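PDB 5UX5: BIFUNCTIONAL PROTEIN Proline utilization A (PutA) from Corynebacterium freiburgense, which probably oxidises proline to glutamate in two steps, with an FAD-dependent proline dehydrogenase and an NAD-dependent aldehyde dehydrogenase in one chain. Local coordinates for residues A[723-728]-A[819-824]. Residues are numbered along the deposited sequence; the frame is centred on the assembly and turned at random.
With NAD (nicotinamide-adenine-dinucleotide), chain F; SO4 (sulfate ion), chain G.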
ATOM      1  N   GLN A 723       8.776 -13.151  -1.812  1.00 33.13           N
ATOM      2  CA  GLN A 723       9.937 -13.084  -2.704  1.00 31.32           C
ATOM      3  C   GLN A 723      10.356 -11.631  -2.916  1.00 38.47           C
ATOM      4  O   GLN A 723      10.481 -11.138  -4.039  1.00 35.67           O
ATOM      5  CB  GLN A 723       9.632 -13.771  -4.038  1.00 29.12           C
ATOM      6  CG  GLN A 723       9.190 -15.260  -3.941  1.00 35.47           C
ATOM      7  CD  GLN A 723       8.829 -15.859  -5.299  1.00 35.73           C
ATOM      8  OE1 GLN A 723       9.555 -16.676  -5.853  1.00 46.07           O
ATOM      9  NE2 GLN A 723       7.684 -15.459  -5.824  1.00 35.45           N
ATOM     10  N   LYS A 724      10.601 -10.946  -1.805  1.00 32.92           N
ATOM     11  CA  LYS A 724      10.926  -9.535  -1.842  1.00 28.77           C
ATOM     12  C   LYS A 724      12.110  -9.271  -0.935  1.00 34.85           C
ATOM     13  O   LYS A 724      12.175  -9.792   0.181  1.00 31.49           O
ATOM     14  CB  LYS A 724       9.718  -8.679  -1.421  1.00 25.03           C
ATOM     15  CG  LYS A 724       8.604  -8.591  -2.472  1.00 24.79           C
ATOM     16  CD  LYS A 724       7.433  -7.846  -1.899  1.00 24.25           C
ATOM     17  CE  LYS A 724       6.286  -7.658  -2.872  1.00 28.29           C
ATOM     18  NZ  LYS A 724       5.061  -7.320  -2.085  1.00 30.99           N
ATOM     19  N   CYS A 725      13.046  -8.448  -1.422  1.00 35.43           N
ATOM     20  CA  CYS A 725      14.109  -7.948  -0.561  1.00 32.26           C
ATOM     21  C   CYS A 725      13.544  -7.317   0.710  1.00 33.43           C
ATOM     22  O   CYS A 725      14.171  -7.365   1.772  1.00 36.74           O
ATOM     23  CB  CYS A 725      14.955  -6.938  -1.335  1.00 35.48           C
ATOM     24  SG  CYS A 725      15.743  -7.598  -2.815  1.00 46.15           S
ATOM     25  N   SER A 726      12.347  -6.761   0.638  1.00 35.03           N
ATOM     26  CA  SER A 726      11.736  -6.052   1.754  1.00 31.77           C
ATOM     27  C   SER A 726      10.774  -6.886   2.587  1.00 34.21           C
ATOM     28  O   SER A 726      10.241  -6.381   3.574  1.00 38.88           O
ATOM     29  CB  SER A 726      11.017  -4.828   1.220  1.00 23.21           C
ATOM     30  OG  SER A 726      10.155  -5.240   0.195  1.00 27.30           O
ATOM     31  N   ALA A 727      10.531  -8.137   2.211  1.00 36.93           N
ATOM     32  CA  ALA A 727       9.492  -8.942   2.837  1.00 33.41           C
ATOM     33  C   ALA A 727       9.672  -9.003   4.346  1.00 26.61           C
ATOM     34  O   ALA A 727      10.782  -8.904   4.863  1.00 27.85           O
ATOM     35  CB  ALA A 727       9.512 -10.358   2.254  1.00 27.65           C
ATOM     36  N   ALA A 728       8.557  -9.130   5.060  1.00 31.94           N
ATOM     37  CA  ALA A 728       8.584  -9.296   6.509  1.00 30.17           C
ATOM     38  C   ALA A 728       8.764 -10.779   6.803  1.00 30.72           C
ATOM     39  O   ALA A 728       7.844 -11.572   6.637  1.00 40.42           O
ATOM     40  CB  ALA A 728       7.316  -8.747   7.151  1.00 28.97           C
ATOM     41  N   GLU A 819      17.916 -15.017   5.046  1.00 45.35           N
ATOM     42  CA  GLU A 819      16.753 -14.667   4.238  1.00 38.15           C
ATOM     43  C   GLU A 819      16.440 -15.824   3.309  1.00 40.93           C
ATOM     44  O   GLU A 819      17.279 -16.198   2.484  1.00 40.06           O
ATOM     45  CB  GLU A 819      16.984 -13.376   3.447  1.00 39.54           C
ATOM     46  CG  GLU A 819      18.389 -13.165   2.860  1.00 65.13           C
ATOM     47  CD  GLU A 819      18.557 -13.648   1.420  1.00 80.26           C
ATOM     48  OE1 GLU A 819      17.610 -13.477   0.630  1.00 84.36           O
ATOM     49  OE2 GLU A 819      19.641 -14.186   1.077  1.00 84.02           O
ATOM     50  N   CYS A 820      15.241 -16.420   3.472  1.00 46.32           N
ATOM     51  CA  CYS A 820      14.806 -17.529   2.624  1.00 34.68           C
ATOM     52  C   CYS A 820      14.102 -17.100   1.347  1.00 40.33           C
ATOM     53  O   CYS A 820      14.037 -17.895   0.408  1.00 40.94           O
ATOM     54  CB  CYS A 820      13.899 -18.465   3.394  1.00 35.76           C
ATOM     55  SG  CYS A 820      14.754 -19.228   4.728  1.00 49.10           S
ATOM     56  N   PHE A 821      13.600 -15.872   1.262  1.00 42.81           N
ATOM     57  CA  PHE A 821      12.983 -15.397   0.027  1.00 40.89           C
ATOM     58  C   PHE A 821      11.810 -16.283  -0.384  1.00 40.02           C
ATOM     59  O   PHE A 821      11.693 -16.711  -1.532  1.00 45.93           O
ATOM     60  CB  PHE A 821      14.025 -15.310  -1.092  1.00 31.34           C
ATOM     61  CG  PHE A 821      14.019 -14.006  -1.822  1.00 40.98           C
ATOM     62  CD1 PHE A 821      14.491 -12.855  -1.205  1.00 37.13           C
ATOM     63  CD2 PHE A 821      13.552 -13.918  -3.127  1.00 36.93           C
ATOM     64  CE1 PHE A 821      14.495 -11.619  -1.863  1.00 32.93           C
ATOM     65  CE2 PHE A 821      13.560 -12.691  -3.787  1.00 39.00           C
ATOM     66  CZ  PHE A 821      14.032 -11.540  -3.144  1.00 35.82           C
ATOM     67  N   GLY A 822      10.931 -16.556   0.571  1.00 44.06           N
ATOM     68  CA  GLY A 822       9.782 -17.397   0.339  1.00 48.97           C
ATOM     69  C   GLY A 822       8.674 -17.159   1.348  1.00 51.36           C
ATOM     70  O   GLY A 822       8.728 -16.230   2.152  1.00 57.98           O
ATOM     71  N   PRO A 823       7.672 -17.959   1.312  1.00 48.65           N
ATOM     72  CA  PRO A 823       6.454 -17.718   2.110  1.00 48.72           C
ATOM     73  C   PRO A 823       6.540 -18.264   3.537  1.00 47.38           C
ATOM     74  O   PRO A 823       5.732 -19.101   3.952  1.00 45.00           O
ATOM     75  CB  PRO A 823       5.379 -18.437   1.288  1.00 45.76           C
ATOM     76  CG  PRO A 823       6.137 -19.252   0.225  1.00 45.63           C
ATOM     77  CD  PRO A 823       7.577 -19.196   0.532  1.00 41.09           C
ATOM     78  N   VAL A 824       7.518 -17.780   4.303  1.00 40.68           N
ATOM     79  CA  VAL A 824       7.776 -18.244   5.660  1.00 35.15           C
ATOM     80  C   VAL A 824       7.977 -17.036   6.558  1.00 36.52           C
ATOM     81  O   VAL A 824       8.854 -16.202   6.303  1.00 37.25           O
ATOM     82  CB  VAL A 824       9.014 -19.154   5.736  1.00 36.40           C
ATOM     83  CG1 VAL A 824       9.171 -19.745   7.139  1.00 44.78           C
ATOM     84  CG2 VAL A 824       8.979 -20.233   4.659  1.00 42.14           C
TER
HETATM   85  PA  NAD F2002      21.729 -13.286  -8.787  1.00 46.97           P
HETATM   86  O1A NAD F2002      22.309 -12.411  -7.622  1.00 44.87           O
HETATM   87  O2A NAD F2002      22.549 -14.612  -8.916  1.00 49.98           O
HETATM   88  O5B NAD F2002      21.867 -12.522 -10.154  1.00 47.22           O
HETATM   89  C5B NAD F2002      21.120 -11.376 -10.480  1.00 41.56           C
HETATM   90  C4B NAD F2002      21.513 -10.872 -11.868  1.00 42.18           C
HETATM   91  O4B NAD F2002      22.916 -10.960 -12.137  1.00 34.01           O
HETATM   92  C3B NAD F2002      20.776 -11.601 -12.949  1.00 41.69           C
HETATM   93  O3B NAD F2002      20.559 -10.795 -14.053  1.00 42.84           O
HETATM   94  C2B NAD F2002      21.763 -12.671 -13.191  1.00 41.89           C
HETATM   95  O2B NAD F2002      21.524 -13.436 -14.320  1.00 38.11           O
HETATM   96  C1B NAD F2002      23.040 -11.895 -13.194  1.00 35.95           C
HETATM   97  N9A NAD F2002      24.212 -12.748 -13.038  1.00 41.27           N
HETATM   98  C8A NAD F2002      24.523 -13.548 -11.955  1.00 39.39           C
HETATM   99  N7A NAD F2002      25.688 -14.191 -12.181  1.00 43.63           N
HETATM  100  C5A NAD F2002      26.194 -13.829 -13.439  1.00 43.93           C
HETATM  101  C6A NAD F2002      27.329 -14.151 -14.177  1.00 43.94           C
HETATM  102  N6A NAD F2002      28.325 -15.077 -13.698  1.00 40.78           N
HETATM  103  N1A NAD F2002      27.511 -13.591 -15.385  1.00 46.59           N
HETATM  104  C2A NAD F2002      26.613 -12.718 -15.911  1.00 46.85           C
HETATM  105  N3A NAD F2002      25.494 -12.374 -15.216  1.00 46.35           N
HETATM  106  C4A NAD F2002      25.261 -12.904 -13.997  1.00 44.70           C
HETATM  107  O3  NAD F2002      20.177 -13.488  -8.451  1.00 65.37           O
HETATM  108  PN  NAD F2002      19.248 -14.783  -8.676  1.00 79.15           P
HETATM  109  O1N NAD F2002      19.983 -16.024  -9.138  1.00 79.07           O
HETATM  110  O2N NAD F2002      18.329 -14.481  -9.823  1.00 74.70           O
HETATM  111  O5D NAD F2002      18.490 -15.013  -7.274  1.00 77.41           O
HETATM  112  C5D NAD F2002      19.294 -15.254  -6.128  1.00 74.56           C
HETATM  113  C4D NAD F2002      18.766 -14.740  -4.786  1.00 71.63           C
HETATM  114  O4D NAD F2002      18.614 -13.344  -4.681  1.00 66.09           O
HETATM  115  C3D NAD F2002      17.444 -15.245  -4.321  1.00 72.15           C
HETATM  116  O3D NAD F2002      17.399 -16.599  -4.058  1.00 67.79           O
HETATM  117  C2D NAD F2002      17.376 -14.475  -3.062  1.00 71.17           C
HETATM  118  O2D NAD F2002      17.882 -15.241  -2.027  1.00 64.90           O
HETATM  119  C1D NAD F2002      18.163 -13.216  -3.350  1.00 66.83           C
HETATM  120  S   SO4 G2003       9.545  -2.800  -2.262  1.00 64.74           S
HETATM  121  O1  SO4 G2003       8.201  -3.259  -2.625  1.00 74.69           O
HETATM  122  O2  SO4 G2003       9.361  -1.944  -1.090  1.00 54.83           O
HETATM  123  O3  SO4 G2003      10.216  -2.110  -3.385  1.00 66.54           O
HETATM  124  O4  SO4 G2003      10.362  -3.958  -1.932  1.00 65.18           O
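The ring of F821 lies against the backbone from Q723 to C725. On one face it meets Q723 C, 3.4 Å above the ring plane, and K724 N; both are offset toward the rim. F821 CE1 is 3.5 Å from K724 C. Q723 CB adds an apolar touch, 4.0 Å from F821 CD2.

C725 meets the ring differently. Its SG sits at the ring edge, 82° off the normal, and is 4.3 Å from F821 CZ. This is a sulfur-aromatic contact. The backbone here folds into a type I turn from K724 to A727, closed by the bond from A727 N to K724 O.

Both segments lead into strands of the aldehyde dehydrogenase part, 728-734 and 824-830, which pair in parallel. Residues 723-725 resemble the family's Gln-x-Cys sequence, which carries the nucleophilic cysteine in related enzymes. Residues 819-823 resemble its Glu-x-Phe-Gly-Pro sequence.

The cofactor takes the opposite face of F821. C2D of the NAD ribose stands 3.6 Å above the ring plane, again toward the rim. E819 reaches the same ribose, its OE1 accepting a hydrogen bond from NAD O2D at 3.2 Å. S693 OG also bonds to this carboxylate oxygen.

The polar ends of Q723 and K724 turn to other partners. With CG beside its own backbone N (chi1 -57°) and the chain then extended, Q723 carries its amide to I767 N and H720 O. K724 NZ forms a salt bridge with E552.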